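Local atomic coordinates of acetyl-CoA acetyltransferase A (Ascaris suum, PDB entry 6BJA), a protein that probably catalyses reversible acetyl transfer between acyl-coenzyme A thioesters, as a thiolase of lipid metabolism. Residues A101-A106 with L283-A288; F200-V205 with L368-K373; L312-I317 with K335-D340; A318-N323 with L331-E336. One frame throughout, in Å; residues are numbered along the deposited sequence.

Interaction 1: residues A101-A106 with L283-A288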
loop_
_atom_site.group_PDB
_atom_site.type_symbol
_atom_site.label_atom_id
_atom_site.label_comp_id
_atom_site.label_asym_id
_atom_site.label_seq_id
_atom_site.Cartn_x
_atom_site.Cartn_y
_atom_site.Cartn_z
ATOM N N ALA A 101 -13.937 -25.694 -17.405
ATOM C CA ALA A 101 -12.983 -25.742 -18.506
ATOM C C ALA A 101 -13.094 -27.060 -19.248
ATOM O O ALA A 101 -13.104 -27.084 -20.485
ATOM C CB ALA A 101 -11.577 -25.534 -18.005
ATOM N N ILE A 102 -13.150 -28.165 -18.506
ATOM C CA ILE A 102 -13.265 -29.479 -19.125
ATOM C C ILE A 102 -14.597 -29.599 -19.886
ATOM O O ILE A 102 -14.636 -30.106 -21.003
ATOM C CB ILE A 102 -13.125 -30.619 -18.090
ATOM C CG1 ILE A 102 -11.700 -30.642 -17.539
ATOM C CG2 ILE A 102 -13.469 -31.984 -18.710
ATOM C CD1 ILE A 102 -11.507 -31.515 -16.321
ATOM N N ILE A 103 -15.681 -29.104 -19.292
ATOM C CA ILE A 103 -16.985 -29.140 -19.945
ATOM C C ILE A 103 -16.964 -28.314 -21.250
ATOM O O ILE A 103 -17.482 -28.760 -22.272
ATOM C CB ILE A 103 -18.081 -28.667 -18.966
ATOM C CG1 ILE A 103 -18.274 -29.742 -17.898
ATOM C CG2 ILE A 103 -19.389 -28.417 -19.717
ATOM C CD1 ILE A 103 -19.050 -29.266 -16.692
ATOM N N MET A 104 -16.314 -27.153 -21.237
ATOM C CA MET A 104 -16.187 -26.331 -22.436
ATOM C C MET A 104 -15.416 -27.067 -23.516
ATOM O O MET A 104 -15.735 -26.969 -24.693
ATOM C CB MET A 104 -15.498 -25.001 -22.131
ATOM C CG MET A 104 -16.369 -24.029 -21.346
ATOM S SD MET A 104 -15.460 -22.572 -20.780
ATOM C CE MET A 104 -14.974 -21.798 -22.341
ATOM N N GLY A 105 -14.379 -27.781 -23.117
ATOM C CA GLY A 105 -13.593 -28.527 -24.078
ATOM C C GLY A 105 -14.425 -29.634 -24.681
ATOM O O GLY A 105 -14.379 -29.864 -25.878
ATOM N N ALA A 106 -15.186 -30.333 -23.842
ATOM C CA ALA A 106 -16.052 -31.399 -24.324
ATOM C C ALA A 106 -17.084 -30.823 -25.292
ATOM O O ALA A 106 -17.341 -31.400 -26.336
ATOM C CB ALA A 106 -16.737 -32.123 -23.165
ATOM N N LEU A 283 -18.861 -39.200 -20.775
ATOM C CA LEU A 283 -20.183 -39.650 -21.206
ATOM C C LEU A 283 -21.225 -38.548 -21.153
ATOM O O LEU A 283 -22.106 -38.476 -22.018
ATOM C CB LEU A 283 -20.652 -40.806 -20.347
ATOM C CG LEU A 283 -19.835 -42.085 -20.448
ATOM C CD1 LEU A 283 -20.491 -43.150 -19.604
ATOM C CD2 LEU A 283 -19.686 -42.532 -21.894
ATOM N N SER A 284 -21.127 -37.705 -20.134
ATOM C CA SER A 284 -22.140 -36.696 -19.883
ATOM C C SER A 284 -21.662 -35.711 -18.839
ATOM O O SER A 284 -20.703 -35.987 -18.101
ATOM C CB SER A 284 -23.441 -37.360 -19.417
ATOM O OG SER A 284 -24.521 -36.439 -19.425
ATOM N N TYR A 285 -22.341 -34.571 -18.760
ATOM C CA TYR A 285 -22.090 -33.610 -17.702
ATOM C C TYR A 285 -23.405 -32.923 -17.332
ATOM O O TYR A 285 -24.369 -32.951 -18.100
ATOM C CB TYR A 285 -21.037 -32.586 -18.130
ATOM C CG TYR A 285 -21.454 -31.745 -19.283
ATOM C CD1 TYR A 285 -22.218 -30.624 -19.051
ATOM C CD2 TYR A 285 -21.104 -32.059 -20.585
ATOM C CE1 TYR A 285 -22.625 -29.841 -20.038
ATOM C CE2 TYR A 285 -21.528 -31.241 -21.631
ATOM C CZ TYR A 285 -22.297 -30.134 -21.320
ATOM O OH TYR A 285 -22.776 -29.251 -22.263
ATOM N N ALA A 286 -23.428 -32.313 -16.157
ATOM C CA ALA A 286 -24.602 -31.602 -15.686
ATOM C C ALA A 286 -24.164 -30.453 -14.807
ATOM O O ALA A 286 -23.077 -30.480 -14.209
ATOM C CB ALA A 286 -25.514 -32.532 -14.933
ATOM N N GLU A 287 -25.030 -29.445 -14.711
ATOM C CA GLU A 287 -24.759 -28.273 -13.910
ATOM C C GLU A 287 -26.031 -27.929 -13.158
ATOM O O GLU A 287 -27.118 -28.063 -13.707
ATOM C CB GLU A 287 -24.322 -27.103 -14.787
ATOM C CG GLU A 287 -23.084 -27.398 -15.649
ATOM C CD GLU A 287 -22.800 -26.321 -16.692
ATOM O OE1 GLU A 287 -23.656 -26.099 -17.573
ATOM O OE2 GLU A 287 -21.711 -25.720 -16.653
ATOM N N ALA A 288 -25.879 -27.515 -11.911
ATOM C CA ALA A 288 -27.008 -27.145 -11.070
ATOM C C ALA A 288 -26.745 -25.838 -10.353
ATOM O O ALA A 288 -25.598 -25.406 -10.194
ATOM C CB ALA A 288 -27.288 -28.235 -10.064
#
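I103 lays its methyl CG2 over one face of the Y285 ring, 3.5 Å above the ring plane and nearly over the middle, a CH-pi contact with the line from CG2 to the ring centre running 13° off the ring normal. The other branch of the isoleucine runs back along the root of the tyrosine, with CG1 4.0 Å from Y285 CB, while CD1 reaches no nearer than 4.4 Å to E287 OE2. With CG2 trans to the backbone N of I103 (CG1 at chi1 -71°), the methyl rather than the longer branch lies over the ring.

A second shell helps to place the tyrosine. Its hydroxyl makes a weak hydrogen bond to Q107, one turn beyond I103 on helix 97-110, and its carbonyl accepts one from Q309. Y113 of the second subunit meets the Y285 ring edge-to-face and also hydrogen-bonds E287 OE1, whereas the ion pair of E287 OE2 with K100 is long and weak. M104 packs on its own counterpart in that subunit, so the contact lies close to the interface. Here a helix of the N-terminal half packs on a strand of the C-terminal half, as expected for the central helical layer of the thiolase fold.

Interaction 2: residues F200-V205 with L368-K373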
loop_
_atom_site.group_PDB
_atom_site.type_symbol
_atom_site.label_atom_id
_atom_site.label_comp_id
_atom_site.label_asym_id
_atom_site.label_seq_id
_atom_site.Cartn_x
_atom_site.Cartn_y
_atom_site.Cartn_z
ATOM N N PHE A 200 -0.951 -42.455 -6.103
ATOM C CA PHE A 200 -0.989 -41.243 -6.908
ATOM C C PHE A 200 0.122 -41.258 -7.954
ATOM O O PHE A 200 0.334 -40.259 -8.650
ATOM C CB PHE A 200 -0.859 -39.972 -6.033
ATOM C CG PHE A 200 -2.072 -39.665 -5.189
ATOM C CD1 PHE A 200 -3.287 -39.422 -5.780
ATOM C CD2 PHE A 200 -1.973 -39.608 -3.814
ATOM C CE1 PHE A 200 -4.396 -39.109 -5.011
ATOM C CE2 PHE A 200 -3.086 -39.282 -3.045
ATOM C CZ PHE A 200 -4.282 -39.046 -3.663
ATOM N N ASN A 201 0.824 -42.379 -8.103
ATOM C CA ASN A 201 1.985 -42.391 -8.993
ATOM C C ASN A 201 1.664 -42.344 -10.468
ATOM O O ASN A 201 2.552 -42.008 -11.264
ATOM C CB ASN A 201 2.844 -43.615 -8.712
ATOM C CG ASN A 201 3.595 -43.506 -7.402
ATOM O OD1 ASN A 201 3.538 -42.483 -6.716
ATOM N ND2 ASN A 201 4.299 -44.562 -7.043
ATOM N N LYS A 202 0.426 -42.630 -10.872
ATOM C CA LYS A 202 0.067 -42.503 -12.296
ATOM C C LYS A 202 -0.233 -41.077 -12.705
ATOM O O LYS A 202 -0.153 -40.751 -13.887
ATOM C CB LYS A 202 -1.157 -43.347 -12.650
ATOM C CG LYS A 202 -0.928 -44.850 -12.434
ATOM C CD LYS A 202 -2.124 -45.683 -12.877
ATOM C CE LYS A 202 -3.324 -45.464 -11.977
ATOM N NZ LYS A 202 -4.484 -46.351 -12.383
ATOM N N GLU A 203 -0.622 -40.248 -11.741
ATOM C CA GLU A 203 -1.168 -38.928 -12.046
ATOM C C GLU A 203 -0.295 -37.742 -11.688
ATOM O O GLU A 203 -0.452 -36.675 -12.278
ATOM C CB GLU A 203 -2.520 -38.763 -11.333
ATOM C CG GLU A 203 -2.470 -38.504 -9.826
ATOM C CD GLU A 203 -3.824 -38.738 -9.186
ATOM O OE1 GLU A 203 -4.402 -37.795 -8.555
ATOM O OE2 GLU A 203 -4.317 -39.891 -9.304
ATOM N N VAL A 204 0.569 -37.889 -10.691
ATOM C CA VAL A 204 1.360 -36.760 -10.205
ATOM C C VAL A 204 2.616 -36.575 -11.018
ATOM O O VAL A 204 3.357 -37.548 -11.272
ATOM C CB VAL A 204 1.725 -36.927 -8.702
ATOM C CG1 VAL A 204 2.680 -35.837 -8.251
ATOM C CG2 VAL A 204 0.475 -36.831 -7.854
ATOM N N VAL A 205 2.874 -35.337 -11.409
ATOM C CA VAL A 205 4.095 -34.996 -12.121
ATOM C C VAL A 205 4.927 -34.101 -11.202
ATOM O O VAL A 205 4.415 -33.149 -10.602
ATOM C CB VAL A 205 3.757 -34.350 -13.471
ATOM C CG1 VAL A 205 2.813 -35.270 -14.213
ATOM C CG2 VAL A 205 3.100 -33.045 -13.291
ATOM N N LEU A 368 -10.054 -39.067 -10.095
ATOM C CA LEU A 368 -11.084 -40.045 -10.432
ATOM C C LEU A 368 -10.630 -40.978 -11.556
ATOM O O LEU A 368 -10.782 -42.203 -11.454
ATOM C CB LEU A 368 -12.384 -39.338 -10.833
ATOM C CG LEU A 368 -13.525 -40.259 -11.249
ATOM C CD1 LEU A 368 -14.010 -41.077 -10.055
ATOM C CD2 LEU A 368 -14.659 -39.467 -11.860
ATOM N N VAL A 369 -10.122 -40.396 -12.640
ATOM C CA VAL A 369 -9.732 -41.166 -13.806
ATOM C C VAL A 369 -8.746 -42.246 -13.379
ATOM O O VAL A 369 -8.875 -43.410 -13.764
ATOM C CB VAL A 369 -9.122 -40.250 -14.896
ATOM C CG1 VAL A 369 -8.319 -41.064 -15.930
ATOM C CG2 VAL A 369 -10.224 -39.452 -15.575
ATOM N N HIS A 370 -7.778 -41.889 -12.549
ATOM C CA HIS A 370 -6.708 -42.829 -12.254
ATOM C C HIS A 370 -7.032 -43.804 -11.114
ATOM O O HIS A 370 -6.320 -44.773 -10.909
ATOM C CB HIS A 370 -5.434 -42.057 -11.974
ATOM C CG HIS A 370 -4.844 -41.498 -13.218
ATOM N ND1 HIS A 370 -4.407 -42.304 -14.249
ATOM C CD2 HIS A 370 -4.676 -40.219 -13.634
ATOM C CE1 HIS A 370 -3.976 -41.541 -15.237
ATOM N NE2 HIS A 370 -4.121 -40.274 -14.883
ATOM N N ALA A 371 -8.130 -43.561 -10.400
ATOM C CA ALA A 371 -8.607 -44.505 -9.382
ATOM C C ALA A 371 -9.556 -45.552 -9.978
ATOM O O ALA A 371 -9.608 -46.700 -9.514
ATOM C CB ALA A 371 -9.296 -43.750 -8.257
ATOM N N LEU A 372 -10.313 -45.156 -10.996
ATOM C CA LEU A 372 -11.192 -46.074 -11.706
ATOM C C LEU A 372 -10.420 -47.206 -12.359
ATOM O O LEU A 372 -9.330 -46.992 -12.889
ATOM C CB LEU A 372 -11.982 -45.346 -12.786
ATOM C CG LEU A 372 -13.103 -44.407 -12.338
ATOM C CD1 LEU A 372 -13.587 -43.570 -13.523
ATOM C CD2 LEU A 372 -14.275 -45.184 -11.713
ATOM N N LYS A 373 -11.003 -48.402 -12.322
ATOM C CA LYS A 373 -10.499 -49.519 -13.118
ATOM C C LYS A 373 -11.235 -49.597 -14.451
ATOM O O LYS A 373 -12.303 -49.004 -14.615
ATOM C CB LYS A 373 -10.647 -50.825 -12.332
ATOM C CG LYS A 373 -9.870 -50.816 -11.019
ATOM C CD LYS A 373 -10.236 -51.988 -10.125
ATOM C CE LYS A 373 -9.834 -51.693 -8.679
ATOM N NZ LYS A 373 -8.435 -51.165 -8.609
HETATM O O HOH W 1 -5.110 -44.935 -14.880
#
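K202 reaches past the H370 imidazole to the backbone behind it, and the two side chains pass at a slant. A bend at chi3 (-69°) brings the ammonium to the carbonyl, where NZ gives a hydrogen bond of 2.8 Å to H370 O, tilted 15° from the carbonyl plane. On the way CB passes 3.8 Å from H370 ND1. Water 1 closes a second route, 2.9 Å from K202 NZ, from which it accepts, and 2.8 Å from H370 ND1.

E203 runs alongside the histidine in the opposite sense, carboxylate and ring planes 41° apart. Its CB touches H370 CD2 at 3.5 Å, and its OE2 comes 3.6 Å from H370 CB. Both faces of the imidazole have loose cover: K202 O toward the rim of one, V369 CG1 over the centre of the other. The hydrogen bond from NE2 to A16 O should further restrict its rotation. The E203 carboxylate is held separately, OE1 taking a salt bridge from R18 and a hydrogen bond with T367.

H370 O belongs to the last turn of helix 357-371, where carbonyls in general run out of helical N-H partners; K396 of the last strand bonds V369 O there and L372 O just beyond the helix. Lysines at such a carboxyl-terminal helix end are a textbook match to the helix dipole, here closing the helix that follows the predicted active-site H355.

Interaction 3: residues L312-I317 with K335-D340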
loop_
_atom_site.group_PDB
_atom_site.type_symbol
_atom_site.label_atom_id
_atom_site.label_comp_id
_atom_site.label_asym_id
_atom_site.label_seq_id
_atom_site.Cartn_x
_atom_site.Cartn_y
_atom_site.Cartn_z
ATOM N N LEU A 312 -28.979 -43.833 -15.645
ATOM C CA LEU A 312 -28.239 -44.563 -14.624
ATOM C C LEU A 312 -28.812 -44.294 -13.243
ATOM O O LEU A 312 -29.584 -43.354 -13.056
ATOM C CB LEU A 312 -26.762 -44.163 -14.656
ATOM C CG LEU A 312 -26.003 -44.469 -15.945
ATOM C CD1 LEU A 312 -24.618 -43.854 -15.895
ATOM C CD2 LEU A 312 -25.906 -45.958 -16.174
ATOM N N ASP A 313 -28.438 -45.112 -12.274
ATOM C CA ASP A 313 -28.714 -44.768 -10.892
ATOM C C ASP A 313 -27.409 -44.826 -10.129
ATOM O O ASP A 313 -26.366 -45.192 -10.689
ATOM C CB ASP A 313 -29.779 -45.685 -10.281
ATOM C CG ASP A 313 -29.501 -47.145 -10.514
ATOM O OD1 ASP A 313 -28.315 -47.542 -10.516
ATOM O OD2 ASP A 313 -30.482 -47.904 -10.682
ATOM N N GLU A 314 -27.465 -44.420 -8.871
ATOM C CA GLU A 314 -26.280 -44.301 -8.036
ATOM C C GLU A 314 -25.467 -45.589 -7.975
ATOM O O GLU A 314 -24.234 -45.563 -7.922
ATOM C CB GLU A 314 -26.680 -43.890 -6.621
ATOM C CG GLU A 314 -27.141 -42.461 -6.477
ATOM C CD GLU A 314 -28.564 -42.220 -6.988
ATOM O OE1 GLU A 314 -29.264 -43.191 -7.355
ATOM O OE2 GLU A 314 -28.983 -41.046 -7.024
ATOM N N GLU A 315 -26.155 -46.726 -7.971
ATOM C CA GLU A 315 -25.489 -48.019 -7.843
ATOM C C GLU A 315 -24.640 -48.393 -9.060
ATOM O O GLU A 315 -23.753 -49.243 -8.958
ATOM C CB GLU A 315 -26.538 -49.109 -7.590
ATOM C CG GLU A 315 -27.137 -49.079 -6.188
ATOM C CD GLU A 315 -27.987 -47.843 -5.892
ATOM O OE1 GLU A 315 -28.666 -47.320 -6.810
ATOM O OE2 GLU A 315 -27.980 -47.396 -4.719
ATOM N N SER A 316 -24.925 -47.760 -10.199
ATOM C CA SER A 316 -24.174 -47.950 -11.448
ATOM C C SER A 316 -22.740 -47.444 -11.346
ATOM O O SER A 316 -21.906 -47.771 -12.185
ATOM C CB SER A 316 -24.837 -47.203 -12.612
ATOM O OG SER A 316 -26.237 -47.416 -12.693
ATOM N N ILE A 317 -22.482 -46.605 -10.346
ATOM C CA ILE A 317 -21.252 -45.812 -10.294
ATOM C C ILE A 317 -20.260 -46.460 -9.339
ATOM O O ILE A 317 -20.552 -46.684 -8.167
ATOM C CB ILE A 317 -21.553 -44.363 -9.845
ATOM C CG1 ILE A 317 -22.616 -43.737 -10.749
ATOM C CG2 ILE A 317 -20.279 -43.530 -9.748
ATOM C CD1 ILE A 317 -22.310 -43.694 -12.249
ATOM N N LYS A 335 -24.878 -38.462 2.146
ATOM C CA LYS A 335 -26.179 -38.661 2.775
ATOM C C LYS A 335 -27.324 -38.469 1.793
ATOM O O LYS A 335 -28.271 -39.261 1.741
ATOM C CB LYS A 335 -26.345 -37.707 3.965
ATOM C CG LYS A 335 -27.575 -38.002 4.826
ATOM C CD LYS A 335 -27.381 -39.363 5.472
ATOM C CE LYS A 335 -28.547 -39.832 6.297
ATOM N NZ LYS A 335 -28.210 -41.234 6.712
ATOM N N GLU A 336 -27.254 -37.405 1.007
ATOM C CA GLU A 336 -28.335 -37.089 0.091
ATOM C C GLU A 336 -28.505 -38.152 -0.991
ATOM O O GLU A 336 -29.630 -38.513 -1.344
ATOM C CB GLU A 336 -28.087 -35.722 -0.536
ATOM C CG GLU A 336 -29.222 -35.250 -1.382
ATOM C CD GLU A 336 -30.467 -34.924 -0.585
ATOM O OE1 GLU A 336 -30.354 -34.588 0.611
ATOM O OE2 GLU A 336 -31.558 -34.983 -1.179
ATOM N N LEU A 337 -27.391 -38.664 -1.510
ATOM C CA LEU A 337 -27.421 -39.655 -2.577
ATOM C C LEU A 337 -27.418 -41.095 -2.066
ATOM O O LEU A 337 -27.446 -42.029 -2.869
ATOM C CB LEU A 337 -26.217 -39.459 -3.494
ATOM C CG LEU A 337 -26.285 -38.130 -4.238
ATOM C CD1 LEU A 337 -24.982 -37.882 -4.956
ATOM C CD2 LEU A 337 -27.437 -38.090 -5.230
ATOM N N ARG A 338 -27.358 -41.255 -0.740
ATOM C CA ARG A 338 -27.347 -42.565 -0.069
ATOM C C ARG A 338 -26.231 -43.453 -0.613
ATOM O O ARG A 338 -26.436 -44.631 -0.931
ATOM C CB ARG A 338 -28.695 -43.262 -0.216
ATOM C CG ARG A 338 -29.866 -42.448 0.317
ATOM C CD ARG A 338 -31.172 -43.196 0.098
ATOM N NE ARG A 338 -32.155 -42.381 -0.615
ATOM C CZ ARG A 338 -33.193 -41.765 -0.051
ATOM N NH1 ARG A 338 -33.423 -41.861 1.257
ATOM N NH2 ARG A 338 -34.018 -41.051 -0.805
ATOM N N LEU A 339 -25.035 -42.875 -0.696
ATOM C CA LEU A 339 -23.863 -43.612 -1.155
ATOM C C LEU A 339 -23.139 -44.436 -0.086
ATOM O O LEU A 339 -23.179 -44.150 1.104
ATOM C CB LEU A 339 -22.865 -42.626 -1.778
ATOM C CG LEU A 339 -23.438 -41.731 -2.864
ATOM C CD1 LEU A 339 -22.339 -40.775 -3.388
ATOM C CD2 LEU A 339 -24.071 -42.520 -3.998
ATOM N N ASP A 340 -22.449 -45.463 -0.547
ATOM C CA ASP A 340 -21.486 -46.170 0.281
ATOM C C ASP A 340 -20.259 -45.276 0.452
ATOM O O ASP A 340 -19.556 -44.982 -0.536
ATOM C CB ASP A 340 -21.110 -47.491 -0.371
ATOM C CG ASP A 340 -20.124 -48.293 0.452
ATOM O OD1 ASP A 340 -19.585 -47.786 1.454
ATOM O OD2 ASP A 340 -19.860 -49.449 0.070
HETATM O O HOH W 2 -25.876 -45.940 -3.415
HETATM O O HOH W 3 -28.989 -44.436 -3.947
#
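E314 and L339 make the apolar part of this contact, the aliphatic stem of the glutamate lying across the leucine at about a right angle. L339 CD2 touches both stem carbons, at 3.9 Å from E314 CB. E314 CG, set by chi1 (-72°) beside the backbone N, lies 3.6 Å from L337 O; the fold at chi2 (77°) then brings the carboxylate round, OE2 3.8 Å from L337 CD2. These are van der Waals contacts, continued by L307 of helix 298-310 against E314.

No direct hydrogen bond joins the two segments; water does that work. Both waters approach E315 OE2: water 2 lies 2.9 Å from it and spans to R338 O, while water 3 links it less closely to L337 O. Each has more acceptors nearby than protons to give, so the bridges are probably shared or alternating.

Backbone bonds shape each side. In 312-317, S316 N binds D313 O at 3.0 Å within a short 3-10 turn. On the other side R338 takes a positive phi of 54°, and L339 N probably bonds I334 O, as the chain turns back on its last helical turn. The water-bridged carbonyls of L337 and R338 therefore lie at a Schellman motif, which ends helix 327-337 and turns the chain into the loop that carries L339.

Interaction 4: residues A318-N323 with L331-E336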
loop_
_atom_site.group_PDB
_atom_site.type_symbol
_atom_site.label_atom_id
_atom_site.label_comp_id
_atom_site.label_asym_id
_atom_site.label_seq_id
_atom_site.Cartn_x
_atom_site.Cartn_y
_atom_site.Cartn_z
ATOM N N ALA A 318 -19.078 -46.773 -9.846
ATOM C CA ALA A 318 -18.069 -47.447 -9.047
ATOM C C ALA A 318 -17.406 -46.530 -8.023
ATOM O O ALA A 318 -17.172 -46.928 -6.882
ATOM C CB ALA A 318 -17.011 -48.056 -9.951
ATOM N N LEU A 319 -17.050 -45.321 -8.456
ATOM C CA LEU A 319 -16.327 -44.375 -7.620
ATOM C C LEU A 319 -16.854 -42.972 -7.802
ATOM O O LEU A 319 -17.269 -42.602 -8.893
ATOM C CB LEU A 319 -14.837 -44.356 -7.950
ATOM C CG LEU A 319 -14.029 -45.589 -7.581
ATOM C CD1 LEU A 319 -12.599 -45.366 -8.096
ATOM C CD2 LEU A 319 -14.028 -45.870 -6.096
ATOM N N TRP A 320 -16.749 -42.209 -6.726
ATOM C CA TRP A 320 -17.179 -40.820 -6.672
ATOM C C TRP A 320 -16.037 -39.951 -6.220
ATOM O O TRP A 320 -15.283 -40.337 -5.328
ATOM C CB TRP A 320 -18.348 -40.639 -5.696
ATOM C CG TRP A 320 -19.519 -41.466 -6.000
ATOM C CD1 TRP A 320 -19.710 -42.765 -5.636
ATOM C CD2 TRP A 320 -20.697 -41.066 -6.705
ATOM N NE1 TRP A 320 -20.926 -43.207 -6.091
ATOM C CE2 TRP A 320 -21.547 -42.191 -6.761
ATOM C CE3 TRP A 320 -21.096 -39.879 -7.327
ATOM C CZ2 TRP A 320 -22.797 -42.141 -7.384
ATOM C CZ3 TRP A 320 -22.329 -39.840 -7.945
ATOM C CH2 TRP A 320 -23.153 -40.968 -7.988
ATOM N N GLU A 321 -15.925 -38.764 -6.834
ATOM C CA GLU A 321 -15.127 -37.685 -6.280
ATOM C C GLU A 321 -16.053 -36.520 -5.998
ATOM O O GLU A 321 -16.675 -35.993 -6.934
ATOM C CB GLU A 321 -14.014 -37.232 -7.227
ATOM C CG GLU A 321 -12.835 -38.166 -7.304
ATOM C CD GLU A 321 -11.935 -38.134 -6.076
ATOM O OE1 GLU A 321 -11.640 -37.040 -5.556
ATOM O OE2 GLU A 321 -11.480 -39.208 -5.644
ATOM N N ILE A 322 -16.134 -36.121 -4.737
ATOM C CA ILE A 322 -16.872 -34.910 -4.348
ATOM C C ILE A 322 -15.863 -33.968 -3.740
ATOM O O ILE A 322 -15.200 -34.294 -2.768
ATOM C CB ILE A 322 -18.052 -35.181 -3.343
ATOM C CG1 ILE A 322 -18.674 -33.876 -2.851
ATOM C CG2 ILE A 322 -17.599 -35.995 -2.131
ATOM C CD1 ILE A 322 -19.324 -33.066 -3.934
ATOM N N ASN A 323 -15.675 -32.798 -4.345
ATOM C CA ASN A 323 -14.623 -31.939 -3.843
ATOM C C ASN A 323 -14.958 -31.482 -2.431
ATOM O O ASN A 323 -16.064 -30.990 -2.165
ATOM C CB ASN A 323 -14.382 -30.731 -4.754
ATOM C CG ASN A 323 -13.141 -29.946 -4.347
ATOM O OD1 ASN A 323 -13.197 -28.738 -4.081
ATOM N ND2 ASN A 323 -12.030 -30.627 -4.281
ATOM N N LEU A 331 -20.026 -35.145 3.513
ATOM C CA LEU A 331 -21.101 -35.775 4.291
ATOM C C LEU A 331 -22.480 -35.531 3.680
ATOM O O LEU A 331 -23.309 -36.435 3.598
ATOM C CB LEU A 331 -21.081 -35.258 5.716
ATOM C CG LEU A 331 -19.929 -35.808 6.554
ATOM C CD1 LEU A 331 -19.793 -35.036 7.833
ATOM C CD2 LEU A 331 -20.100 -37.312 6.847
ATOM N N ALA A 332 -22.737 -34.297 3.259
ATOM C CA ALA A 332 -24.041 -33.967 2.705
ATOM C C ALA A 332 -24.279 -34.737 1.409
ATOM O O ALA A 332 -25.371 -35.224 1.149
ATOM C CB ALA A 332 -24.158 -32.466 2.471
ATOM N N PHE A 333 -23.242 -34.825 0.579
ATOM C CA PHE A 333 -23.336 -35.499 -0.700
ATOM C C PHE A 333 -23.661 -36.977 -0.504
ATOM O O PHE A 333 -24.566 -37.517 -1.143
ATOM C CB PHE A 333 -21.995 -35.290 -1.438
ATOM C CG PHE A 333 -21.927 -35.841 -2.836
ATOM C CD1 PHE A 333 -22.487 -35.134 -3.906
ATOM C CD2 PHE A 333 -21.202 -37.003 -3.107
ATOM C CE1 PHE A 333 -22.357 -35.608 -5.215
ATOM C CE2 PHE A 333 -21.082 -37.481 -4.412
ATOM C CZ PHE A 333 -21.661 -36.786 -5.462
ATOM N N ILE A 334 -22.880 -37.622 0.367
ATOM C CA ILE A 334 -23.036 -39.041 0.669
ATOM C C ILE A 334 -24.430 -39.318 1.239
ATOM O O ILE A 334 -25.086 -40.289 0.843
ATOM C CB ILE A 334 -21.934 -39.483 1.636
ATOM C CG1 ILE A 334 -20.584 -39.477 0.934
ATOM C CG2 ILE A 334 -22.199 -40.888 2.171
ATOM C CD1 ILE A 334 -19.425 -39.594 1.859
ATOM N N LYS A 335 -24.878 -38.462 2.146
ATOM C CA LYS A 335 -26.179 -38.661 2.775
ATOM C C LYS A 335 -27.324 -38.469 1.793
ATOM O O LYS A 335 -28.271 -39.261 1.741
ATOM C CB LYS A 335 -26.345 -37.707 3.965
ATOM C CG LYS A 335 -27.575 -38.002 4.826
ATOM C CD LYS A 335 -27.381 -39.363 5.472
ATOM C CE LYS A 335 -28.547 -39.832 6.297
ATOM N NZ LYS A 335 -28.210 -41.234 6.712
ATOM N N GLU A 336 -27.254 -37.405 1.007
ATOM C CA GLU A 336 -28.335 -37.089 0.091
ATOM C C GLU A 336 -28.505 -38.152 -0.991
ATOM O O GLU A 336 -29.630 -38.513 -1.344
ATOM C CB GLU A 336 -28.087 -35.722 -0.536
ATOM C CG GLU A 336 -29.222 -35.250 -1.382
ATOM C CD GLU A 336 -30.467 -34.924 -0.585
ATOM O OE1 GLU A 336 -30.354 -34.588 0.611
ATOM O OE2 GLU A 336 -31.558 -34.983 -1.179
#
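I322 presses its CB against one face of the F333 ring, off-centre toward the rim, 3.6 Å from F333 CD2, and its CG1-CD1 branch continues along the other half of the ring, CD1 3.8 Å from F333 CD1. The phenyl is sent toward the strand by a first torsion of -176°, trans to its own backbone N. At the far edge of that ring W320 takes over: its CE3 sits 3.7 Å from F333 CZ, near the phenyl plane, the two rings inclined at 73° in an oblique pairing. The side chain of I322 lies about 6 Å from that of C383, the predicted active-site proton acceptor.

This tight, wholly apolar part gives way along the helix. K335 faces solvent, while partly exposed E336 hydrogen-bonds Y173 through OE1.

V303 of helix 298-310 packs against both W320 and F333, and A381 of strand 377-384 also meets F333. Strand 319-322 is the outermost strand of the sheet within the chain: helix 327-337 covers one side, and helix 357-371 meets E321 and L319 on the other.

How the interactions relate
Interactions 1 and 4 are the buried pair, each joining a helix to a strand of the same sheet through an aromatic face covered by isoleucine carbons. Interactions 2 and 3 lie nearer the surface, at helix ends, where main-chain carbonyls take a lysine or bridging waters, and the ring of interaction 2 is a polar imidazole. Interactions 3 and 4 share helix 327-337 and residues K335 and E336; L339 of the former packs on W320 and F333 of the latter, so core and exit turn are continuous. Interaction 2 touches interaction 4 from the other side of the edge strand, L368 against E321. Interactions 1 and 2 both join N-terminal to C-terminal family regions, whereas 3 and 4 stay within the C-terminal one.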